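Local coordinates for Lmo2812 protein (Listeria monocytogenes EGD-e, PDB 5ZQA) that probably trims cell-wall peptidoglycan as a serine-type D-Ala-D-Ala carboxypeptidase, a penicillin-binding protein of the S11 peptidase family, at residues Lys141-Gln146 with Thr156-Ala161; Lys246-Ile251 with Lys267-Gly272; Leu71-Val76 with His189-Glu194. All coordinates share one frame; numbering follows the deposited sequence.

All three contacts are largely buried, yet each joins different parts of the fold. Contacts 1 and 3 belong to the mainly helical part of the chain and touch one another, Leu-71 of helix 65-77 lying against Met-143 and Gln-146 of helix 139-150. Contact 2 is in the sheet portion, its centre about 27 Å from that of contact 1, which it does not touch, and about 22 Å from that of contact 3, which it meets where Arg-247 packs on Leu-193. The chemistry follows the place: an asparagine amide pins a loop backbone in contact 1, apolar packing with a lysine at the helix end joins helix to sheet in contact 2, and a histidine, carboxylates and magnesium ions meet in contact 3.

Contact 1: Lys141-Gln146 with Thr156-Ala161; sequences KEMNNQ and TTFVSA
Asn-144 turns its CG anti to its own carbonyl carbon (chi1 -71°), which carries the amide across to the backbone of Phe-158, while the matching rotation in Phe-158 and in Met-143 brings the ring and the thioether chain against each other. The result is a bidentate asparagine-backbone pair: one side-chain amide grips both the N-H and the C=O of a single residue, much as a neighbouring strand would, and ties helix 139-150 to the loop that follows it in the helical region of this S11-type fold. Phe-158 N donates to Asn-144 OD1 over 2.9 Å in a nearly straight bond (176°), which lies in the carbonyl plane and uses a lone pair of the amide oxygen. In return Asn-144 ND2 reaches Phe-158 O at 3.0 Å, with the acceptor close to the amide plane. Two bonds at once should fix the rotation of the amide, and OD1 has a further donor in a water molecule that also bonds to Thr-156 O.

Amide and phenyl planes are only 27° apart, with OD1 approaching Phe-158 CD2 obliquely. Met-143 crosses the Phe-158 side chain at about a right angle, its CE resting 3.9 Å from CD1 and its sulfur forming an oblique Met-aromatic contact with the ring. Beyond the contact, Phe-158 packs on Ile-60 and Ser-64, on either side in sequence of Ser-62, the predicted acyl-ester serine, and the Ala-161 side chain lies about 7 Å from that of Lys-65, the predicted proton acceptor. The contact probably helps hold the loop near the predicted active site. A final bend at chi3 in Met-143 sets its tip beside the backbone, with SD 3.3 Å from Ser-160 O and 3.8 Å from Ala-161 CA.

Contact 2: Lys246-Ile251 with Lys267-Gly272; sequences KRVISI and KLMEVG
Strand 246-251 and helix 267-272 run in roughly opposite directions, 149° between them, with their axes 8.8 Å apart at closest approach and Val-248 facing Gly-272 while Ser-250 faces Leu-268. Alternation along the strand decides who takes part: the CB atoms of Lys-246, Val-248 and Ser-250 point to the helix, whereas Ile-249 turns to the other face of the sheet and packs on Phe-179 of helix 175-188.

Val-248 fills the middle of the interface. Its two methyls divide the work, CG2 meeting Met-269 SD at 3.5 Å as the two side chains slide past each other in opposite directions, and CG1 lying 3.7 Å from Gly-272 O. Gly-272 presents only backbone here, which lets its CA come within 6.3 Å of that of Val-248. Bent at chi2, Met-269 swings its methyl along the strand until CE is 3.4 Å from Ser-250 OG.

The principle illustrated is helix-on-sheet packing: helix 258-272, the last of the chain, covers one face of a five-stranded antiparallel sheet in which strand 246-255 is central, flanked by strands 37-42 and 236-243. Val-40 of the former touches Val-248, Ser-250 and Leu-268, and Ala-241 of the latter touches Met-269. Leu-268 sets CB 4.1 Å from Ser-250 CB and sends CD1 to within 3.9 Å of Ile-251 O.

At the far end Lys-246 stretches out fully beyond CG, and its NZ donates to Gly-272 O over 2.7 Å, nearly along the C=O axis (165°). The ammonium thus sits at the C-terminal end of the helix, where the helix dipole would probably favour a positive charge.

Contact 3: Leu71-Val76 with His189-Glu194; sequences LVLEAV and HPEVLE. With MG (magnesium ion), chain C; MG (magnesium ion), chain B.
His-189 meets Leu-73 over one face of its imidazole and Glu-74 at the edge. Leu-73 CB stands 3.5 Å from the ring centroid, a CH-pi contact almost centred on the ring. The Glu-74 carboxylate has its plane turned 76° from that of the ring. His-189 NE2 donates to Glu-74 OE2 over 2.7 Å (148°), meeting the anti lone pair of that oxygen with a slight tilt out of the ring plane. The other nitrogen, ND1, binds a magnesium ion at 2.1 Å, so hydrogen bond and metal together fix the ring's rotation.

Glu-191 is the second protein ligand of that ion here. Its CG sits between backbone N and carbonyl carbon (chi1 78°), and a bend at chi2 curls the carboxylate back until OE2 is 1.9 Å from the metal; Leu-73 CD2 lies 3.6 Å from this oxygen. Both ligands come from one type I beta turn, His-189 to Val-192, which leaves helix 175-188. Asp-77, one turn on along helix 65-77, lies close by and is a ligand in another structure of the protein. A water on the metal also donates to Leu-73 O. The second magnesium is held by Glu-74 OE1 at 2.1 Å and by four waters. The Glu-74 carboxylate thus links the two metal sites through His-189, a geometry likely to polarise the imidazole.

Phe-70, one turn earlier on helix 65-77, meets the His-189 ring edge-to-face. Leu-73 CD1 approaches Val-192 CB at 4.3 Å, and both side chains rest on Tyr-115 of helix 111-120, with Leu-73 also against Leu-185 of helix 175-188.

Contact 1: Lys141-Gln146 with Thr156-Ala161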
loop_
_atom_site.group_PDB
_atom_site.type_symbol
_atom_site.label_atom_id
_atom_site.label_comp_id
_atom_site.label_asym_id
_atom_site.label_seq_id
_atom_site.Cartn_x
_atom_site.Cartn_y
_atom_site.Cartn_z
ATOM N N LYS A 141 -1.522 -4.516 16.803
ATOM C CA LYS A 141 -0.415 -4.242 17.719
ATOM C C LYS A 141 0.920 -4.600 17.068
ATOM O O LYS A 141 1.905 -3.878 17.212
ATOM C CB LYS A 141 -0.603 -5.009 19.033
ATOM C CG LYS A 141 0.503 -4.797 20.068
ATOM C CD LYS A 141 -0.067 -4.817 21.490
ATOM C CE LYS A 141 -1.016 -5.993 21.687
ATOM N NZ LYS A 141 -1.632 -6.035 23.046
ATOM N N GLU A 142 0.953 -5.697 16.320
ATOM C CA GLU A 142 2.176 -6.080 15.624
ATOM C C GLU A 142 2.504 -5.117 14.486
ATOM O O GLU A 142 3.672 -4.824 14.247
ATOM C CB GLU A 142 2.066 -7.507 15.099
ATOM C CG GLU A 142 2.071 -8.556 16.206
ATOM C CD GLU A 142 3.364 -8.552 17.016
ATOM O OE1 GLU A 142 4.404 -8.094 16.491
ATOM O OE2 GLU A 142 3.339 -9.008 18.179
ATOM N N MET A 143 1.481 -4.606 13.807
ATOM C CA MET A 143 1.701 -3.589 12.780
ATOM C C MET A 143 2.358 -2.354 13.385
ATOM O O MET A 143 3.305 -1.807 12.830
ATOM C CB MET A 143 0.379 -3.190 12.104
ATOM C CG MET A 143 -0.313 -4.305 11.346
ATOM S SD MET A 143 -1.931 -3.796 10.713
ATOM C CE MET A 143 -1.466 -2.917 9.213
ATOM N N ASN A 144 1.845 -1.906 14.530
ATOM C CA ASN A 144 2.400 -0.715 15.167
ATOM C C ASN A 144 3.773 -0.988 15.793
ATOM O O ASN A 144 4.650 -0.113 15.794
ATOM C CB ASN A 144 1.403 -0.191 16.190
ATOM C CG ASN A 144 0.201 0.423 15.527
ATOM O OD1 ASN A 144 0.351 1.223 14.613
ATOM N ND2 ASN A 144 -0.996 0.029 15.951
ATOM N N ASN A 145 3.975 -2.210 16.284
ATOM C CA ASN A 145 5.301 -2.594 16.757
ATOM C C ASN A 145 6.328 -2.525 15.643
ATOM O O ASN A 145 7.443 -2.050 15.848
ATOM C CB ASN A 145 5.276 -4.000 17.351
ATOM C CG ASN A 145 4.736 -4.023 18.761
ATOM O OD1 ASN A 145 4.566 -2.976 19.390
ATOM N ND2 ASN A 145 4.485 -5.218 19.277
ATOM N N GLN A 146 5.953 -2.987 14.457
ATOM C CA GLN A 146 6.868 -2.961 13.324
ATOM C C GLN A 146 7.118 -1.530 12.866
ATOM O O GLN A 146 8.235 -1.199 12.476
ATOM C CB GLN A 146 6.329 -3.804 12.159
ATOM C CG GLN A 146 7.296 -3.883 10.978
ATOM C CD GLN A 146 8.622 -4.548 11.338
ATOM O OE1 GLN A 146 9.690 -3.958 11.170
ATOM N NE2 GLN A 146 8.558 -5.782 11.817
ATOM N N THR A 156 2.079 7.965 13.120
ATOM C CA THR A 156 1.468 6.808 12.455
ATOM C C THR A 156 0.795 5.858 13.440
ATOM O O THR A 156 1.392 5.497 14.445
ATOM C CB THR A 156 2.514 6.012 11.655
ATOM O OG1 THR A 156 2.987 6.824 10.576
ATOM C CG2 THR A 156 1.913 4.710 11.077
ATOM N N THR A 157 -0.451 5.482 13.156
ATOM C CA THR A 157 -1.114 4.384 13.864
ATOM C C THR A 157 -1.946 3.552 12.896
ATOM O O THR A 157 -2.755 4.083 12.129
ATOM C CB THR A 157 -2.031 4.871 15.014
ATOM O OG1 THR A 157 -2.872 5.921 14.542
ATOM C CG2 THR A 157 -1.226 5.381 16.196
ATOM N N PHE A 158 -1.713 2.246 12.930
ATOM C CA PHE A 158 -2.507 1.272 12.188
ATOM C C PHE A 158 -3.603 0.718 13.085
ATOM O O PHE A 158 -3.397 0.548 14.288
ATOM C CB PHE A 158 -1.621 0.133 11.673
ATOM C CG PHE A 158 -0.534 0.587 10.743
ATOM C CD1 PHE A 158 -0.826 0.919 9.430
ATOM C CD2 PHE A 158 0.784 0.668 11.177
ATOM C CE1 PHE A 158 0.161 1.339 8.561
ATOM C CE2 PHE A 158 1.785 1.094 10.308
ATOM C CZ PHE A 158 1.468 1.432 8.997
ATOM N N VAL A 159 -4.758 0.418 12.498
ATOM C CA VAL A 159 -5.893 -0.068 13.290
ATOM C C VAL A 159 -6.374 -1.449 12.848
ATOM O O VAL A 159 -7.141 -2.098 13.564
ATOM C CB VAL A 159 -7.092 0.931 13.241
ATOM C CG1 VAL A 159 -6.685 2.308 13.779
ATOM C CG2 VAL A 159 -7.663 1.071 11.832
ATOM N N SER A 160 -5.939 -1.888 11.669
ATOM C CA SER A 160 -6.418 -3.138 11.089
ATOM C C SER A 160 -5.500 -3.572 9.957
ATOM O O SER A 160 -4.804 -2.745 9.378
ATOM C CB SER A 160 -7.845 -2.976 10.563
ATOM O OG SER A 160 -7.866 -2.119 9.426
ATOM N N ALA A 161 -5.491 -4.866 9.646
ATOM C CA ALA A 161 -4.663 -5.385 8.563
ATOM C C ALA A 161 -5.023 -4.777 7.203
ATOM O O ALA A 161 -4.158 -4.596 6.340
ATOM C CB ALA A 161 -4.777 -6.902 8.499
HETATM O O HOH W 1 2.494 3.066 14.946
#

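Contact 2: Lys246-Ile251 with Lys267-Gly272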
loop_
_atom_site.group_PDB
_atom_site.type_symbol
_atom_site.label_atom_id
_atom_site.label_comp_id
_atom_site.label_asym_id
_atom_site.label_seq_id
_atom_site.Cartn_x
_atom_site.Cartn_y
_atom_site.Cartn_z
ATOM N N LYS A 246 18.426 5.187 -9.979
ATOM C CA LYS A 246 17.850 6.065 -8.973
ATOM C C LYS A 246 16.376 5.736 -8.803
ATOM O O LYS A 246 15.626 5.777 -9.768
ATOM C CB LYS A 246 18.020 7.539 -9.366
ATOM C CG LYS A 246 17.122 8.504 -8.586
ATOM C CD LYS A 246 17.275 9.931 -9.083
ATOM C CE LYS A 246 16.264 10.853 -8.421
ATOM N NZ LYS A 246 16.398 12.254 -8.904
ATOM N N ARG A 247 15.973 5.411 -7.579
ATOM C CA ARG A 247 14.570 5.132 -7.305
ATOM C C ARG A 247 13.932 6.278 -6.536
ATOM O O ARG A 247 14.553 6.863 -5.641
ATOM C CB ARG A 247 14.421 3.819 -6.524
ATOM C CG ARG A 247 12.961 3.513 -6.145
ATOM C CD ARG A 247 12.764 2.104 -5.558
ATOM N NE ARG A 247 13.031 1.062 -6.552
ATOM C CZ ARG A 247 12.161 0.664 -7.479
ATOM N NH1 ARG A 247 10.956 1.211 -7.550
ATOM N NH2 ARG A 247 12.503 -0.288 -8.350
ATOM N N VAL A 248 12.695 6.610 -6.900
ATOM C CA VAL A 248 11.954 7.612 -6.145
ATOM C C VAL A 248 10.655 6.989 -5.666
ATOM O O VAL A 248 10.186 5.986 -6.223
ATOM C CB VAL A 248 11.661 8.887 -6.967
ATOM C CG1 VAL A 248 12.978 9.520 -7.454
ATOM C CG2 VAL A 248 10.733 8.590 -8.133
ATOM N N ILE A 249 10.115 7.554 -4.591
ATOM C CA ILE A 249 8.822 7.147 -4.070
ATOM C C ILE A 249 7.952 8.386 -3.954
ATOM O O ILE A 249 8.357 9.387 -3.356
ATOM C CB ILE A 249 8.951 6.452 -2.715
ATOM C CG1 ILE A 249 9.698 5.125 -2.886
ATOM C CG2 ILE A 249 7.564 6.200 -2.113
ATOM C CD1 ILE A 249 9.990 4.424 -1.566
ATOM N N SER A 250 6.771 8.333 -4.562
ATOM C CA SER A 250 5.828 9.447 -4.495
ATOM C C SER A 250 4.657 9.089 -3.598
ATOM O O SER A 250 4.229 7.939 -3.559
ATOM C CB SER A 250 5.333 9.811 -5.896
ATOM O OG SER A 250 4.618 8.725 -6.475
ATOM N N ILE A 251 4.149 10.081 -2.871
ATOM C CA ILE A 251 2.986 9.900 -2.011
ATOM C C ILE A 251 1.913 10.928 -2.362
ATOM O O ILE A 251 2.198 12.126 -2.393
ATOM C CB ILE A 251 3.327 10.086 -0.522
ATOM C CG1 ILE A 251 4.626 9.366 -0.138
ATOM C CG2 ILE A 251 2.142 9.668 0.337
ATOM C CD1 ILE A 251 4.502 7.920 -0.169
ATOM N N LYS A 267 2.977 14.389 -12.174
ATOM C CA LYS A 267 3.701 15.619 -11.870
ATOM C C LYS A 267 4.836 15.369 -10.880
ATOM O O LYS A 267 5.930 15.913 -11.024
ATOM C CB LYS A 267 2.740 16.665 -11.322
ATOM C CG LYS A 267 1.800 17.226 -12.375
ATOM C CD LYS A 267 0.813 18.156 -11.721
ATOM C CE LYS A 267 -0.147 18.767 -12.730
ATOM N NZ LYS A 267 -1.261 19.420 -11.987
ATOM N N LEU A 268 4.580 14.524 -9.883
ATOM C CA LEU A 268 5.595 14.231 -8.873
ATOM C C LEU A 268 6.744 13.415 -9.457
ATOM O O LEU A 268 7.914 13.637 -9.108
ATOM C CB LEU A 268 4.973 13.489 -7.678
ATOM C CG LEU A 268 4.018 14.333 -6.826
ATOM C CD1 LEU A 268 3.216 13.436 -5.900
ATOM C CD2 LEU A 268 4.791 15.366 -6.010
ATOM N N MET A 269 6.425 12.485 -10.355
ATOM C CA MET A 269 7.462 11.672 -10.980
ATOM C C MET A 269 8.347 12.541 -11.879
ATOM O O MET A 269 9.563 12.331 -11.940
ATOM C CB MET A 269 6.833 10.506 -11.760
ATOM C CG MET A 269 6.316 9.375 -10.857
ATOM S SD MET A 269 7.661 8.704 -9.842
ATOM C CE MET A 269 6.804 7.525 -8.789
ATOM N N GLU A 270 7.749 13.533 -12.538
ATOM C CA GLU A 270 8.515 14.494 -13.344
ATOM C C GLU A 270 9.524 15.254 -12.476
ATOM O O GLU A 270 10.686 15.422 -12.852
ATOM C CB GLU A 270 7.580 15.481 -14.057
ATOM C CG GLU A 270 8.311 16.507 -14.918
ATOM C CD GLU A 270 7.419 17.135 -15.977
ATOM O OE1 GLU A 270 6.624 16.401 -16.604
ATOM O OE2 GLU A 270 7.520 18.363 -16.188
ATOM N N VAL A 271 9.078 15.708 -11.311
ATOM C CA VAL A 271 9.966 16.359 -10.349
ATOM C C VAL A 271 11.029 15.390 -9.853
ATOM O O VAL A 271 12.217 15.737 -9.750
ATOM C CB VAL A 271 9.164 16.909 -9.145
ATOM C CG1 VAL A 271 10.098 17.386 -8.031
ATOM C CG2 VAL A 271 8.274 18.040 -9.612
ATOM N N GLY A 272 10.597 14.173 -9.540
ATOM C CA GLY A 272 11.496 13.174 -8.986
ATOM C C GLY A 272 12.695 12.877 -9.868
ATOM O O GLY A 272 13.788 12.599 -9.366
#

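Contact 3: Leu71-Val76 with His189-Glu194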
loop_
_atom_site.group_PDB
_atom_site.type_symbol
_atom_site.label_atom_id
_atom_site.label_comp_id
_atom_site.label_asym_id
_atom_site.label_seq_id
_atom_site.Cartn_x
_atom_site.Cartn_y
_atom_site.Cartn_z
ATOM N N LEU A 71 4.804 -7.615 6.847
ATOM C CA LEU A 71 4.774 -8.642 7.875
ATOM C C LEU A 71 4.562 -10.061 7.314
ATOM O O LEU A 71 5.113 -11.029 7.853
ATOM C CB LEU A 71 3.704 -8.293 8.917
ATOM C CG LEU A 71 4.152 -7.107 9.779
ATOM C CD1 LEU A 71 3.016 -6.613 10.668
ATOM C CD2 LEU A 71 5.371 -7.459 10.633
ATOM N N VAL A 72 3.796 -10.187 6.234
ATOM C CA VAL A 72 3.668 -11.460 5.534
ATOM C C VAL A 72 5.010 -11.905 4.977
ATOM O O VAL A 72 5.427 -13.053 5.172
ATOM C CB VAL A 72 2.635 -11.360 4.398
ATOM C CG1 VAL A 72 2.717 -12.561 3.475
ATOM C CG2 VAL A 72 1.230 -11.213 4.996
ATOM N N LEU A 73 5.704 -10.980 4.325
ATOM C CA LEU A 73 6.986 -11.294 3.695
ATOM C C LEU A 73 8.058 -11.625 4.747
ATOM O O LEU A 73 8.867 -12.548 4.546
ATOM C CB LEU A 73 7.423 -10.133 2.806
ATOM C CG LEU A 73 6.509 -9.963 1.589
ATOM C CD1 LEU A 73 6.769 -8.637 0.897
ATOM C CD2 LEU A 73 6.683 -11.115 0.613
ATOM N N GLU A 74 8.049 -10.907 5.873
ATOM C CA GLU A 74 8.928 -11.247 7.001
ATOM C C GLU A 74 8.656 -12.670 7.503
ATOM O O GLU A 74 9.578 -13.456 7.719
ATOM C CB GLU A 74 8.749 -10.256 8.162
ATOM C CG GLU A 74 9.255 -8.851 7.880
ATOM C CD GLU A 74 10.765 -8.770 7.935
ATOM O OE1 GLU A 74 11.325 -8.901 9.048
ATOM O OE2 GLU A 74 11.398 -8.612 6.867
ATOM N N ALA A 75 7.382 -13.003 7.663
ATOM C CA ALA A 75 6.996 -14.317 8.181
ATOM C C ALA A 75 7.482 -15.431 7.270
ATOM O O ALA A 75 7.983 -16.458 7.743
ATOM C CB ALA A 75 5.482 -14.401 8.358
ATOM N N VAL A 76 7.370 -15.239 5.964
ATOM C CA VAL A 76 7.843 -16.279 5.064
ATOM C C VAL A 76 9.369 -16.414 5.162
ATOM O O VAL A 76 9.883 -17.525 5.234
ATOM C CB VAL A 76 7.416 -16.019 3.616
ATOM C CG1 VAL A 76 8.021 -17.083 2.683
ATOM C CG2 VAL A 76 5.880 -16.003 3.515
ATOM N N HIS A 189 12.404 -6.234 0.984
ATOM C CA HIS A 189 11.726 -7.227 0.157
ATOM C C HIS A 189 11.529 -6.707 -1.256
ATOM O O HIS A 189 10.403 -6.435 -1.663
ATOM C CB HIS A 189 10.371 -7.615 0.773
ATOM C CG HIS A 189 10.493 -8.194 2.143
ATOM N ND1 HIS A 189 10.900 -9.490 2.364
ATOM C CD2 HIS A 189 10.325 -7.633 3.365
ATOM C CE1 HIS A 189 10.952 -9.716 3.664
ATOM N NE2 HIS A 189 10.615 -8.605 4.296
ATOM N N PRO A 190 12.625 -6.591 -2.023
ATOM C CA PRO A 190 12.535 -6.054 -3.386
ATOM C C PRO A 190 11.552 -6.821 -4.266
ATOM O O PRO A 190 11.000 -6.242 -5.196
ATOM C CB PRO A 190 13.978 -6.176 -3.917
ATOM C CG PRO A 190 14.683 -7.071 -2.970
ATOM C CD PRO A 190 14.000 -6.962 -1.653
ATOM N N GLU A 191 11.326 -8.093 -3.960
ATOM C CA GLU A 191 10.413 -8.910 -4.749
ATOM C C GLU A 191 8.962 -8.430 -4.656
ATOM O O GLU A 191 8.125 -8.875 -5.424
ATOM C CB GLU A 191 10.517 -10.380 -4.334
ATOM C CG GLU A 191 9.790 -10.762 -3.053
ATOM C CD GLU A 191 10.551 -10.455 -1.773
ATOM O OE1 GLU A 191 11.662 -9.870 -1.813
ATOM O OE2 GLU A 191 10.030 -10.798 -0.688
ATOM N N VAL A 192 8.658 -7.511 -3.740
ATOM C CA VAL A 192 7.291 -7.000 -3.672
ATOM C C VAL A 192 6.917 -6.360 -5.008
ATOM O O VAL A 192 5.757 -6.426 -5.436
ATOM C CB VAL A 192 7.117 -5.997 -2.491
ATOM C CG1 VAL A 192 7.894 -4.701 -2.714
ATOM C CG2 VAL A 192 5.627 -5.712 -2.247
ATOM N N LEU A 193 7.908 -5.783 -5.686
ATOM C CA LEU A 193 7.665 -5.102 -6.947
ATOM C C LEU A 193 7.347 -6.094 -8.069
ATOM O O LEU A 193 6.753 -5.716 -9.072
ATOM C CB LEU A 193 8.865 -4.229 -7.315
ATOM C CG LEU A 193 9.240 -3.181 -6.258
ATOM C CD1 LEU A 193 10.501 -2.461 -6.691
ATOM C CD2 LEU A 193 8.108 -2.198 -6.067
ATOM N N GLU A 194 7.724 -7.359 -7.895
ATOM C CA GLU A 194 7.350 -8.385 -8.858
ATOM C C GLU A 194 5.832 -8.520 -8.924
ATOM O O GLU A 194 5.283 -8.816 -9.989
ATOM C CB GLU A 194 8.008 -9.727 -8.505
ATOM C CG GLU A 194 9.527 -9.693 -8.684
ATOM C CD GLU A 194 10.235 -10.956 -8.192
ATOM O OE1 GLU A 194 9.584 -12.015 -8.065
ATOM O OE2 GLU A 194 11.457 -10.883 -7.940
HETATM MG MG MG C . 10.979 -11.000 0.936
HETATM MG MG MG B . 13.369 -9.429 9.412
HETATM O O HOH W 2 9.926 -12.596 1.653
HETATM O O HOH W 3 13.808 -8.418 7.609
HETATM O O HOH W 4 13.148 -11.245 8.302
HETATM O O HOH W 5 13.367 -7.710 10.578
HETATM O O HOH W 6 12.929 -10.439 11.035
#